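Local atomic coordinates of paenibacillus xanthan lyase (Paenibacillus, PDB entry 6F2P), a protein that catalyses the eliminative cleavage of mannosyl-glucuronosyl linkages in the side chains of xanthan, acting as a promiscuous multidomain lyase with polysaccharide lyase family 8 domains. Residues V982-G987 against G1006-N1011; V322-L327 against V355-E360; T445-S450 against H474-S479; F689-S694 against V747-T752. All blocks are in the same frame, centred on the assembly; numbering follows the deposited sequence.

Interaction 1 of 4, residues V982-G987 against G1006-N1011; sequences VTHSGG and GTYSFN
The rings of H984 and Y1008 form an offset stack, centroids 4.6 Å apart and planes at 28°. The Y1008 end nearest the backbone makes the contact: CD1 lies over one face of the imidazole, and CB makes a CH-pi contact on H984. On the imidazole's opposite face sits G987 O. H984 CB rests over one face of F1010, 3.9 Å from that ring's centroid. V982 CG1 bridges the two aromatic residues, 3.9 Å from Y1008 CD2 and 4.0 Å from F1010 CZ.

Beside these rings, S985 N donates to S1009 O at 2.7 Å, in the carbonyl plane but bent at the hydrogen (143°). S985 OG, anti to its backbone N, donates to N1011 OD1 at 3.0 Å from above the amide plane.

H984 CG lies between the backbone N and carbonyl carbon (chi1 54°), and H984 ND1 bonds to S985 O at 2.8 Å, setting the imidazole. H984 to G987 form a type II turn joining strands 978-984 and 987-993. Y1008 and F1010 bond through their backbones to strand 960-967 of their own sheet; strand 978-984 belongs to the other. This is face-to-face packing of two antiparallel sheets, as in a beta-sandwich, within the golvesin C-terminal domain.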
loop_
_atom_site.group_PDB
_atom_site.type_symbol
_atom_site.label_atom_id
_atom_site.label_comp_id
_atom_site.label_asym_id
_atom_site.label_seq_id
_atom_site.Cartn_x
_atom_site.Cartn_y
_atom_site.Cartn_z
ATOM N N VAL A 982 -16.193 24.147 -54.682
ATOM C CA VAL A 982 -16.062 23.670 -53.318
ATOM C C VAL A 982 -16.502 22.214 -53.281
ATOM O O VAL A 982 -17.694 21.917 -53.361
ATOM C CB VAL A 982 -16.913 24.499 -52.342
ATOM C CG1 VAL A 982 -16.816 23.924 -50.942
ATOM C CG2 VAL A 982 -16.473 25.953 -52.361
ATOM N N THR A 983 -15.538 21.304 -53.195
ATOM C CA THR A 983 -15.856 19.885 -53.096
ATOM C C THR A 983 -15.964 19.503 -51.629
ATOM O O THR A 983 -14.994 19.578 -50.889
ATOM C CB THR A 983 -14.800 19.002 -53.786
ATOM O OG1 THR A 983 -14.485 19.539 -55.078
ATOM C CG2 THR A 983 -15.316 17.581 -53.940
ATOM N N HIS A 984 -17.157 19.102 -51.214
ATOM C CA HIS A 984 -17.422 18.783 -49.821
ATOM C C HIS A 984 -18.010 17.381 -49.712
ATOM O O HIS A 984 -18.038 16.625 -50.687
ATOM C CB HIS A 984 -18.416 19.793 -49.255
ATOM C CG HIS A 984 -19.671 19.894 -50.054
ATOM N ND1 HIS A 984 -20.809 19.167 -49.757
ATOM C CD2 HIS A 984 -19.969 20.601 -51.172
ATOM C CE1 HIS A 984 -21.746 19.434 -50.641
ATOM N NE2 HIS A 984 -21.259 20.306 -51.516
ATOM N N SER A 985 -18.487 17.037 -48.521
ATOM C CA SER A 985 -19.164 15.766 -48.319
ATOM C C SER A 985 -20.548 15.816 -48.969
ATOM O O SER A 985 -21.398 16.633 -48.600
ATOM C CB SER A 985 -19.274 15.443 -46.824
ATOM O OG SER A 985 -19.916 14.200 -46.600
ATOM N N GLY A 986 -20.759 14.950 -49.951
ATOM C CA GLY A 986 -22.048 14.865 -50.605
ATOM C C GLY A 986 -22.034 15.348 -52.042
ATOM O O GLY A 986 -22.960 15.063 -52.804
ATOM N N GLY A 987 -20.990 16.082 -52.411
ATOM C CA GLY A 987 -20.860 16.581 -53.767
ATOM C C GLY A 987 -20.026 17.842 -53.886
ATOM O O GLY A 987 -19.326 18.229 -52.952
ATOM N N GLY A 1006 -19.913 29.704 -48.946
ATOM C CA GLY A 1006 -21.016 28.811 -48.653
ATOM C C GLY A 1006 -20.827 28.045 -47.362
ATOM O O GLY A 1006 -19.839 28.232 -46.651
ATOM N N THR A 1007 -21.784 27.179 -47.055
ATOM C CA THR A 1007 -21.725 26.377 -45.845
ATOM C C THR A 1007 -22.071 24.929 -46.197
ATOM O O THR A 1007 -23.139 24.651 -46.735
ATOM C CB THR A 1007 -22.669 26.947 -44.774
ATOM O OG1 THR A 1007 -22.413 28.347 -44.616
ATOM C CG2 THR A 1007 -22.458 26.265 -43.440
ATOM N N TYR A 1008 -21.148 24.010 -45.919
ATOM C CA TYR A 1008 -21.265 22.629 -46.391
ATOM C C TYR A 1008 -20.840 21.624 -45.331
ATOM O O TYR A 1008 -20.204 21.983 -44.340
ATOM C CB TYR A 1008 -20.418 22.427 -47.656
ATOM C CG TYR A 1008 -20.680 23.461 -48.727
ATOM C CD1 TYR A 1008 -21.654 23.252 -49.696
ATOM C CD2 TYR A 1008 -19.962 24.656 -48.764
ATOM C CE1 TYR A 1008 -21.908 24.199 -50.670
ATOM C CE2 TYR A 1008 -20.210 25.611 -49.738
ATOM C CZ TYR A 1008 -21.185 25.377 -50.689
ATOM O OH TYR A 1008 -21.443 26.319 -51.658
ATOM N N SER A 1009 -21.201 20.362 -45.543
ATOM C CA SER A 1009 -20.748 19.286 -44.670
ATOM C C SER A 1009 -19.426 18.750 -45.176
ATOM O O SER A 1009 -19.282 18.443 -46.352
ATOM C CB SER A 1009 -21.768 18.151 -44.628
ATOM O OG SER A 1009 -22.950 18.560 -43.972
ATOM N N PHE A 1010 -18.452 18.647 -44.284
ATOM C CA PHE A 1010 -17.174 18.050 -44.641
ATOM C C PHE A 1010 -16.886 16.852 -43.746
ATOM O O PHE A 1010 -17.284 16.818 -42.581
ATOM C CB PHE A 1010 -16.038 19.062 -44.496
ATOM C CG PHE A 1010 -16.076 20.178 -45.497
ATOM C CD1 PHE A 1010 -15.481 20.030 -46.743
ATOM C CD2 PHE A 1010 -16.684 21.389 -45.183
ATOM C CE1 PHE A 1010 -15.498 21.071 -47.670
ATOM C CE2 PHE A 1010 -16.711 22.434 -46.103
ATOM C CZ PHE A 1010 -16.114 22.275 -47.349
ATOM N N ASN A 1011 -16.190 15.867 -44.298
ATOM C CA ASN A 1011 -15.672 14.774 -43.494
ATOM C C ASN A 1011 -14.307 15.158 -42.951
ATOM O O ASN A 1011 -13.591 15.956 -43.560
ATOM C CB ASN A 1011 -15.568 13.490 -44.320
ATOM C CG ASN A 1011 -16.919 13.003 -44.813
ATOM O OD1 ASN A 1011 -17.224 13.085 -46.003
ATOM N ND2 ASN A 1011 -17.734 12.492 -43.897
#

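Interaction 2 of 4, residues V322-L327 against V355-E360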
loop_
_atom_site.group_PDB
_atom_site.type_symbol
_atom_site.label_atom_id
_atom_site.label_comp_id
_atom_site.label_asym_id
_atom_site.label_seq_id
_atom_site.Cartn_x
_atom_site.Cartn_y
_atom_site.Cartn_z
ATOM N N VAL A 322 4.145 -25.696 8.941
ATOM C CA VAL A 322 4.593 -25.880 10.317
ATOM C C VAL A 322 5.669 -26.965 10.417
ATOM O O VAL A 322 6.656 -26.800 11.138
ATOM C CB VAL A 322 3.416 -26.170 11.275
ATOM C CG1 VAL A 322 3.907 -26.624 12.648
ATOM C CG2 VAL A 322 2.563 -24.938 11.422
ATOM N N LYS A 323 5.501 -28.060 9.681
ATOM C CA LYS A 323 6.518 -29.106 9.690
ATOM C C LYS A 323 7.860 -28.557 9.237
ATOM O O LYS A 323 8.875 -28.768 9.905
ATOM C CB LYS A 323 6.122 -30.295 8.813
ATOM C CG LYS A 323 7.088 -31.474 8.926
ATOM C CD LYS A 323 6.441 -32.780 8.499
ATOM C CE LYS A 323 7.347 -33.964 8.810
ATOM N NZ LYS A 323 6.702 -35.280 8.517
ATOM N N TYR A 324 7.847 -27.852 8.107
ATOM C CA TYR A 324 9.026 -27.185 7.555
ATOM C C TYR A 324 9.762 -26.386 8.615
ATOM O O TYR A 324 10.968 -26.554 8.801
ATOM C CB TYR A 324 8.619 -26.251 6.406
ATOM C CG TYR A 324 9.758 -25.453 5.796
ATOM C CD1 TYR A 324 10.775 -26.084 5.088
ATOM C CD2 TYR A 324 9.808 -24.071 5.910
ATOM C CE1 TYR A 324 11.818 -25.361 4.518
ATOM C CE2 TYR A 324 10.847 -23.337 5.344
ATOM C CZ TYR A 324 11.847 -23.990 4.645
ATOM O OH TYR A 324 12.890 -23.282 4.076
ATOM N N TRP A 325 9.025 -25.529 9.315
ATOM C CA TRP A 325 9.612 -24.682 10.340
ATOM C C TRP A 325 10.116 -25.467 11.553
ATOM O O TRP A 325 11.099 -25.077 12.186
ATOM C CB TRP A 325 8.606 -23.627 10.795
ATOM C CG TRP A 325 8.237 -22.633 9.732
ATOM C CD1 TRP A 325 9.060 -22.104 8.770
ATOM C CD2 TRP A 325 6.943 -22.045 9.520
ATOM N NE1 TRP A 325 8.356 -21.221 7.980
ATOM C CE2 TRP A 325 7.056 -21.171 8.418
ATOM C CE3 TRP A 325 5.701 -22.175 10.155
ATOM C CZ2 TRP A 325 5.974 -20.430 7.944
ATOM C CZ3 TRP A 325 4.629 -21.444 9.681
ATOM C CH2 TRP A 325 4.770 -20.581 8.589
ATOM N N LEU A 326 9.441 -26.560 11.894
ATOM C CA LEU A 326 9.819 -27.336 13.076
ATOM C C LEU A 326 11.099 -28.101 12.809
ATOM O O LEU A 326 11.947 -28.237 13.688
ATOM C CB LEU A 326 8.715 -28.305 13.473
ATOM C CG LEU A 326 7.496 -27.709 14.164
ATOM C CD1 LEU A 326 6.377 -28.738 14.249
ATOM C CD2 LEU A 326 7.890 -27.232 15.546
ATOM N N LEU A 327 11.236 -28.593 11.582
ATOM C CA LEU A 327 12.431 -29.314 11.158
ATOM C C LEU A 327 13.661 -28.404 11.155
ATOM O O LEU A 327 14.796 -28.860 11.320
ATOM C CB LEU A 327 12.208 -29.909 9.763
ATOM C CG LEU A 327 11.176 -31.035 9.695
ATOM C CD1 LEU A 327 10.773 -31.290 8.267
ATOM C CD2 LEU A 327 11.729 -32.301 10.325
ATOM N N VAL A 355 2.840 -36.463 5.978
ATOM C CA VAL A 355 2.951 -35.015 5.849
ATOM C C VAL A 355 4.369 -34.679 5.429
ATOM O O VAL A 355 5.323 -35.001 6.136
ATOM C CB VAL A 355 2.640 -34.280 7.169
ATOM C CG1 VAL A 355 2.937 -32.803 7.024
ATOM C CG2 VAL A 355 1.189 -34.491 7.573
ATOM N N THR A 356 4.510 -34.049 4.268
ATOM C CA THR A 356 5.820 -33.635 3.790
ATOM C C THR A 356 6.044 -32.151 4.086
ATOM O O THR A 356 5.110 -31.348 4.011
ATOM C CB THR A 356 5.982 -33.901 2.270
ATOM O OG1 THR A 356 4.976 -33.185 1.543
ATOM C CG2 THR A 356 5.846 -35.384 1.962
ATOM N N SER A 357 7.276 -31.801 4.442
ATOM C CA SER A 357 7.696 -30.404 4.561
ATOM C C SER A 357 7.258 -29.553 3.357
ATOM O O SER A 357 7.328 -30.005 2.217
ATOM C CB SER A 357 9.221 -30.348 4.719
ATOM O OG SER A 357 9.713 -29.032 4.565
ATOM N N ARG A 358 6.795 -28.330 3.609
ATOM C CA ARG A 358 6.373 -27.432 2.529
ATOM C C ARG A 358 7.540 -27.027 1.640
ATOM O O ARG A 358 7.402 -26.863 0.426
ATOM C CB ARG A 358 5.740 -26.162 3.094
ATOM C CG ARG A 358 5.440 -25.098 2.034
ATOM C CD ARG A 358 5.443 -23.701 2.612
ATOM N NE ARG A 358 6.789 -23.241 2.943
ATOM C CZ ARG A 358 7.050 -22.113 3.601
ATOM N NH1 ARG A 358 6.056 -21.332 4.000
ATOM N NH2 ARG A 358 8.302 -21.762 3.856
ATOM N N GLY A 359 8.694 -26.843 2.262
ATOM C CA GLY A 359 9.861 -26.391 1.543
ATOM C C GLY A 359 9.981 -24.885 1.582
ATOM O O GLY A 359 9.184 -24.196 2.222
ATOM N N GLU A 360 10.993 -24.378 0.891
ATOM C CA GLU A 360 11.208 -22.948 0.762
ATOM C C GLU A 360 10.030 -22.296 0.029
ATOM O O GLU A 360 9.568 -22.801 -0.996
ATOM C CB GLU A 360 12.499 -22.714 -0.015
ATOM C CG GLU A 360 13.080 -21.335 0.110
ATOM C CD GLU A 360 14.518 -21.297 -0.364
ATOM O OE1 GLU A 360 15.367 -20.720 0.358
ATOM O OE2 GLU A 360 14.789 -21.857 -1.452
HETATM O O HOH W 1 9.958 -19.936 5.939
#
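The tight part of this contact is the Y324 ring laid on the backbone of G359. G359 O sits 3.4 Å above the Y324 ring plane, over its centre. Y324 CG is anti to the backbone N (chi1 177°), which carries the ring from helix 312-328 onto the loop. S357 OG lies at the ring's edge, 3.2 Å from Y324 CD1.

R358 fixes the carbonyl under the ring. Its chain bends at chi3 (72°) and returns to its own neighbour, so that R358 NE donates to G359 O at 2.7 Å. That bond lies in both the carbonyl and the guanidinium planes. R358 NH2 adds a weak bond to the same oxygen and lies 3.3 Å from Y324 CE2. The planes of the guanidinium and the Y324 ring are 41° apart. NH1 approaches W325 obliquely and forms a salt bridge with E268. Water 1 joins R358 NH2 to W325 NE1, 2.9 Å from the indole nitrogen.

At the other end K323 reaches out fully extended. K323 NZ donates to V355 O at 2.8 Å, in the carbonyl plane, and makes a weak bond to L349 O. K323 CD packs on V355 CG1.

The outer side is looser. Exposed L327 touches S357 CB only through CD1, at 4.0 Å. E360 CB lies near Y324 OH, while OE1 bonds to G379 N.

V322 and W325 pack on helix 292-307, and V355 on L349 of helix 340-351. The contact thus lays the connection from helix 340-351 to strand 363-367 along helix 312-328.

Interaction 3 of 4, residues T445-S450 against H474-S479; sequences TQTANS and HTVGKS
The carboxamide of Q446 is the flat group at the centre. T475 CG2 lies over one face, 3.7 Å from Q446 CD. At the oxygen end, V476 N donates to Q446 OE1 at 2.9 Å. The bond is nearly straight at the hydrogen (169°), but the donor stands 33° out of the carbonyl plane. OE1 also takes a weak bond from N393 ND2, and NE2 bonds to D409 OD1. These partners fix the amide's rotation. Q446 reaches the turn because its chain is extended, with CG anti to the backbone N (chi1 176°).

V476 points its side chain at the loop 445-450. V476 CG2 touches T447 CB at 3.6 Å and S450 CB at 3.9 Å, while V476 CG1 lies 3.3 Å from Q446 OE1. Water 2 completes the link: it accepts from T447 N and donates to V476 O at 2.8 Å. S450 OG bonds back to A448 O, within its own loop.

T475 to K478 form a type II turn, closed by K478 N to T475 O at 3.2 Å. The turn connects antiparallel strands 466-474 and 481-488, making this a beta-hairpin end docked on a loop of the super-sandwich domain.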
loop_
_atom_site.group_PDB
_atom_site.type_symbol
_atom_site.label_atom_id
_atom_site.label_comp_id
_atom_site.label_asym_id
_atom_site.label_seq_id
_atom_site.Cartn_x
_atom_site.Cartn_y
_atom_site.Cartn_z
ATOM N N THR A 445 17.684 11.420 16.761
ATOM C CA THR A 445 16.476 10.695 17.115
ATOM C C THR A 445 15.331 11.205 16.259
ATOM O O THR A 445 15.500 12.137 15.469
ATOM C CB THR A 445 16.112 10.869 18.604
ATOM O OG1 THR A 445 15.797 12.244 18.867
ATOM C CG2 THR A 445 17.262 10.412 19.499
ATOM N N GLN A 446 14.162 10.597 16.419
ATOM C CA GLN A 446 12.996 11.036 15.684
ATOM C C GLN A 446 11.769 10.831 16.541
ATOM O O GLN A 446 11.593 9.773 17.151
ATOM C CB GLN A 446 12.857 10.277 14.348
ATOM C CG GLN A 446 11.594 10.646 13.576
ATOM C CD GLN A 446 11.418 9.883 12.268
ATOM O OE1 GLN A 446 10.651 10.304 11.396
ATOM N NE2 GLN A 446 12.116 8.759 12.126
ATOM N N THR A 447 10.935 11.862 16.583
ATOM C CA THR A 447 9.664 11.826 17.286
ATOM C C THR A 447 8.866 10.560 16.957
ATOM O O THR A 447 8.659 10.227 15.785
ATOM C CB THR A 447 8.843 13.068 16.928
ATOM O OG1 THR A 447 9.581 14.232 17.319
ATOM C CG2 THR A 447 7.488 13.058 17.621
ATOM N N ALA A 448 8.434 9.861 18.001
ATOM C CA ALA A 448 7.682 8.628 17.854
ATOM C C ALA A 448 6.220 8.861 17.485
ATOM O O ALA A 448 5.705 9.973 17.583
ATOM C CB ALA A 448 7.755 7.829 19.129
ATOM N N ASN A 449 5.563 7.787 17.067
ATOM C CA ASN A 449 4.125 7.783 16.859
ATOM C C ASN A 449 3.641 8.841 15.877
ATOM O O ASN A 449 2.588 9.444 16.083
ATOM C CB ASN A 449 3.391 7.943 18.192
ATOM C CG ASN A 449 4.007 7.111 19.301
ATOM O OD1 ASN A 449 4.356 5.951 19.103
ATOM N ND2 ASN A 449 4.147 7.709 20.479
ATOM N N SER A 450 4.410 9.052 14.812
ATOM C CA SER A 450 4.127 10.125 13.866
ATOM C C SER A 450 4.121 9.658 12.418
ATOM O O SER A 450 4.892 8.776 12.038
ATOM C CB SER A 450 5.184 11.213 14.008
ATOM O OG SER A 450 5.322 11.611 15.357
ATOM N N HIS A 474 10.568 11.689 4.599
ATOM C CA HIS A 474 10.712 13.000 5.210
ATOM C C HIS A 474 10.677 12.824 6.716
ATOM O O HIS A 474 9.599 12.751 7.309
ATOM C CB HIS A 474 9.599 13.949 4.791
ATOM C CG HIS A 474 9.752 15.323 5.370
ATOM N ND1 HIS A 474 8.709 16.224 5.434
ATOM C CD2 HIS A 474 10.824 15.944 5.910
ATOM C CE1 HIS A 474 9.137 17.343 5.994
ATOM N NE2 HIS A 474 10.415 17.201 6.295
ATOM N N THR A 475 11.860 12.729 7.316
ATOM C CA THR A 475 12.009 12.539 8.754
ATOM C C THR A 475 11.162 13.544 9.521
ATOM O O THR A 475 11.199 14.740 9.222
ATOM C CB THR A 475 13.485 12.693 9.170
ATOM O OG1 THR A 475 14.312 11.927 8.282
ATOM C CG2 THR A 475 13.694 12.200 10.594
ATOM N N VAL A 476 10.379 13.078 10.491
ATOM C CA VAL A 476 9.518 14.017 11.207
ATOM C C VAL A 476 10.353 14.864 12.160
ATOM O O VAL A 476 11.278 14.364 12.803
ATOM C CB VAL A 476 8.303 13.347 11.909
ATOM C CG1 VAL A 476 7.849 12.116 11.143
ATOM C CG2 VAL A 476 8.626 12.985 13.319
ATOM N N GLY A 477 10.058 16.158 12.211
ATOM C CA GLY A 477 10.849 17.076 13.017
ATOM C C GLY A 477 12.175 17.465 12.376
ATOM O O GLY A 477 12.961 18.212 12.958
ATOM N N LYS A 478 12.426 16.964 11.171
ATOM C CA LYS A 478 13.646 17.304 10.458
ATOM C C LYS A 478 13.331 17.842 9.068
ATOM O O LYS A 478 12.202 17.721 8.586
ATOM C CB LYS A 478 14.561 16.087 10.361
ATOM C CG LYS A 478 14.855 15.404 11.706
ATOM C CD LYS A 478 15.545 16.320 12.683
ATOM C CE LYS A 478 16.105 15.524 13.868
ATOM N NZ LYS A 478 16.636 16.413 14.959
ATOM N N SER A 479 14.317 18.457 8.426
ATOM C CA SER A 479 14.116 18.906 7.056
ATOM C C SER A 479 14.432 17.747 6.120
ATOM O O SER A 479 13.945 17.706 4.984
ATOM C CB SER A 479 15.003 20.101 6.723
ATOM O OG SER A 479 16.374 19.739 6.742
HETATM O O HOH W 2 11.843 14.001 15.500
#

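Interaction 4 of 4, residues F689-S694 against V747-T752; sequences FEISVS and VKFSLT
F689 O is held by one hydrogen bond and one weaker contact. F749 N donates to F689 O at 2.7 Å, in the carbonyl plane and close to straight (166°). K748 CA makes a CA-H...O contact with F689 O at 3.4 Å. V747 O is gripped in the same way, by I691 N at 2.8 Å, nearly along the C=O axis, and by E690 CA at 3.3 Å. The bonds F689 N to F749 O and V747 N to I691 O complete the ladder. F689-F749 and I691-V747 are therefore hydrogen-bonded antiparallel pairs, and E690-K748 between them is a non-hydrogen-bonded pair.

On one face of the sheet, I691 CD1 meets the edge of the F749 ring, 4.1 Å from F749 CD2. I691 CB packs against V747 CG1. F689 CG is anti to the backbone N (chi1 -162°), and its ring is directed away from the partner strand, with I691 CG1 at its edge. The F689 side chain touches T682 and E684 on strand 678-684. L751, just past the strand end, closes this side with CD2 4.1 Å from F689 CB.

The other face carries E690 and K748. E690 CB and K748 CB are 4.1 Å apart, but the charged ends are not in contact. An MPD molecule, probably from the crystallisation liquor, lies near E690.

I691, V747 and F749 pack on F733 of strand 731-736, in another sheet. This is an antiparallel pair in one layer of a beta-sandwich. Segment 689-694 falls in the C-terminal beta-sandwich domain of the family 8 lyases, and strand 744-750 probably extends the same sandwich.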
loop_
_atom_site.group_PDB
_atom_site.type_symbol
_atom_site.label_atom_id
_atom_site.label_comp_id
_atom_site.label_asym_id
_atom_site.label_seq_id
_atom_site.Cartn_x
_atom_site.Cartn_y
_atom_site.Cartn_z
ATOM N N PHE A 689 4.135 -8.583 -23.808
ATOM C CA PHE A 689 4.656 -7.498 -23.005
ATOM C C PHE A 689 3.638 -7.190 -21.922
ATOM O O PHE A 689 2.486 -6.858 -22.218
ATOM C CB PHE A 689 4.871 -6.270 -23.875
ATOM C CG PHE A 689 5.774 -5.260 -23.271
ATOM C CD1 PHE A 689 5.322 -4.420 -22.270
ATOM C CD2 PHE A 689 7.079 -5.137 -23.708
ATOM C CE1 PHE A 689 6.167 -3.480 -21.705
ATOM C CE2 PHE A 689 7.925 -4.206 -23.151
ATOM C CZ PHE A 689 7.470 -3.374 -22.150
ATOM N N GLU A 690 4.055 -7.310 -20.665
ATOM C CA GLU A 690 3.142 -7.081 -19.556
ATOM C C GLU A 690 3.560 -5.875 -18.721
ATOM O O GLU A 690 4.748 -5.643 -18.483
ATOM C CB GLU A 690 3.040 -8.331 -18.693
ATOM C CG GLU A 690 2.179 -8.145 -17.474
ATOM C CD GLU A 690 2.167 -9.363 -16.576
ATOM O OE1 GLU A 690 2.941 -10.310 -16.831
ATOM O OE2 GLU A 690 1.376 -9.368 -15.614
ATOM N N ILE A 691 2.574 -5.098 -18.290
ATOM C CA ILE A 691 2.832 -3.928 -17.464
ATOM C C ILE A 691 2.000 -3.940 -16.181
ATOM O O ILE A 691 0.799 -4.211 -16.205
ATOM C CB ILE A 691 2.546 -2.636 -18.231
ATOM C CG1 ILE A 691 3.408 -2.567 -19.487
ATOM C CG2 ILE A 691 2.800 -1.421 -17.342
ATOM C CD1 ILE A 691 2.612 -2.502 -20.764
ATOM N N SER A 692 2.648 -3.658 -15.058
ATOM C CA SER A 692 1.950 -3.556 -13.783
ATOM C C SER A 692 2.033 -2.126 -13.267
ATOM O O SER A 692 3.116 -1.535 -13.232
ATOM C CB SER A 692 2.553 -4.514 -12.763
ATOM O OG SER A 692 1.802 -4.523 -11.560
ATOM N N VAL A 693 0.891 -1.561 -12.884
ATOM C CA VAL A 693 0.836 -0.173 -12.425
ATOM C C VAL A 693 0.125 -0.036 -11.085
ATOM O O VAL A 693 -0.870 -0.719 -10.838
ATOM C CB VAL A 693 0.085 0.707 -13.434
ATOM C CG1 VAL A 693 0.234 2.186 -13.074
ATOM C CG2 VAL A 693 0.592 0.444 -14.825
ATOM N N SER A 694 0.620 0.847 -10.223
ATOM C CA SER A 694 -0.090 1.162 -8.987
ATOM C C SER A 694 0.095 2.627 -8.649
ATOM O O SER A 694 1.052 3.251 -9.092
ATOM C CB SER A 694 0.421 0.307 -7.831
ATOM O OG SER A 694 1.677 0.780 -7.381
ATOM N N VAL A 747 -1.804 -5.325 -17.288
ATOM C CA VAL A 747 -2.244 -5.517 -18.658
ATOM C C VAL A 747 -1.142 -6.246 -19.427
ATOM O O VAL A 747 0.038 -5.958 -19.253
ATOM C CB VAL A 747 -2.607 -4.174 -19.341
ATOM C CG1 VAL A 747 -1.403 -3.242 -19.413
ATOM C CG2 VAL A 747 -3.176 -4.409 -20.740
ATOM N N LYS A 748 -1.523 -7.213 -20.253
ATOM C CA LYS A 748 -0.552 -7.966 -21.039
ATOM C C LYS A 748 -0.889 -7.891 -22.527
ATOM O O LYS A 748 -1.955 -8.333 -22.974
ATOM C CB LYS A 748 -0.458 -9.422 -20.564
ATOM C CG LYS A 748 0.518 -10.270 -21.380
ATOM C CD LYS A 748 1.085 -11.439 -20.579
ATOM C CE LYS A 748 -0.011 -12.354 -20.054
ATOM N NZ LYS A 748 0.516 -13.612 -19.442
ATOM N N PHE A 749 0.032 -7.311 -23.287
ATOM C CA PHE A 749 -0.152 -7.117 -24.712
ATOM C C PHE A 749 0.499 -8.239 -25.514
ATOM O O PHE A 749 1.483 -8.835 -25.079
ATOM C CB PHE A 749 0.462 -5.786 -25.115
ATOM C CG PHE A 749 -0.332 -4.593 -24.678
ATOM C CD1 PHE A 749 -1.393 -4.131 -25.443
ATOM C CD2 PHE A 749 -0.011 -3.919 -23.507
ATOM C CE1 PHE A 749 -2.126 -3.017 -25.047
ATOM C CE2 PHE A 749 -0.740 -2.804 -23.104
ATOM C CZ PHE A 749 -1.799 -2.352 -23.874
ATOM N N SER A 750 -0.046 -8.522 -26.693
ATOM C CA SER A 750 0.586 -9.469 -27.600
ATOM C C SER A 750 1.575 -8.737 -28.504
ATOM O O SER A 750 1.339 -7.597 -28.900
ATOM C CB SER A 750 -0.467 -10.195 -28.435
ATOM O OG SER A 750 -1.224 -9.281 -29.213
ATOM N N LEU A 751 2.686 -9.384 -28.833
ATOM C CA LEU A 751 3.687 -8.759 -29.693
ATOM C C LEU A 751 3.791 -9.439 -31.056
ATOM O O LEU A 751 4.438 -8.923 -31.966
ATOM C CB LEU A 751 5.056 -8.767 -29.015
ATOM C CG LEU A 751 5.213 -7.923 -27.752
ATOM C CD1 LEU A 751 6.660 -7.959 -27.273
ATOM C CD2 LEU A 751 4.765 -6.495 -28.004
ATOM N N THR A 752 3.158 -10.600 -31.184
ATOM C CA THR A 752 3.195 -11.356 -32.432
ATOM C C THR A 752 1.797 -11.674 -32.955
ATOM O O THR A 752 0.782 -11.338 -32.330
ATOM C CB THR A 752 3.960 -12.683 -32.275
ATOM O OG1 THR A 752 3.317 -13.490 -31.277
ATOM C CG2 THR A 752 5.418 -12.430 -31.892
#

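The four contacts are separate and follow one another along the chain. Interactions 1 and 4 both belong to beta-sandwiches and are partly buried; four of seven touching residues are buried in interaction 4, two of eight in interaction 1. Interaction 4 pairs neighbouring strands of one sheet through backbone bonds, whereas interaction 1 joins two sheets mainly through aromatic packing. Interactions 2 and 3 are loop contacts, held by side chain-to-backbone bonds and a bridging water; interaction 2 lies at the surface, interaction 3 is partly buried. Strand 457-462, which follows the loop 445-450, also bonds to S692 and S694 of interaction 4. Interaction 1 is remote, its centre about 78 Å from that of interaction 2.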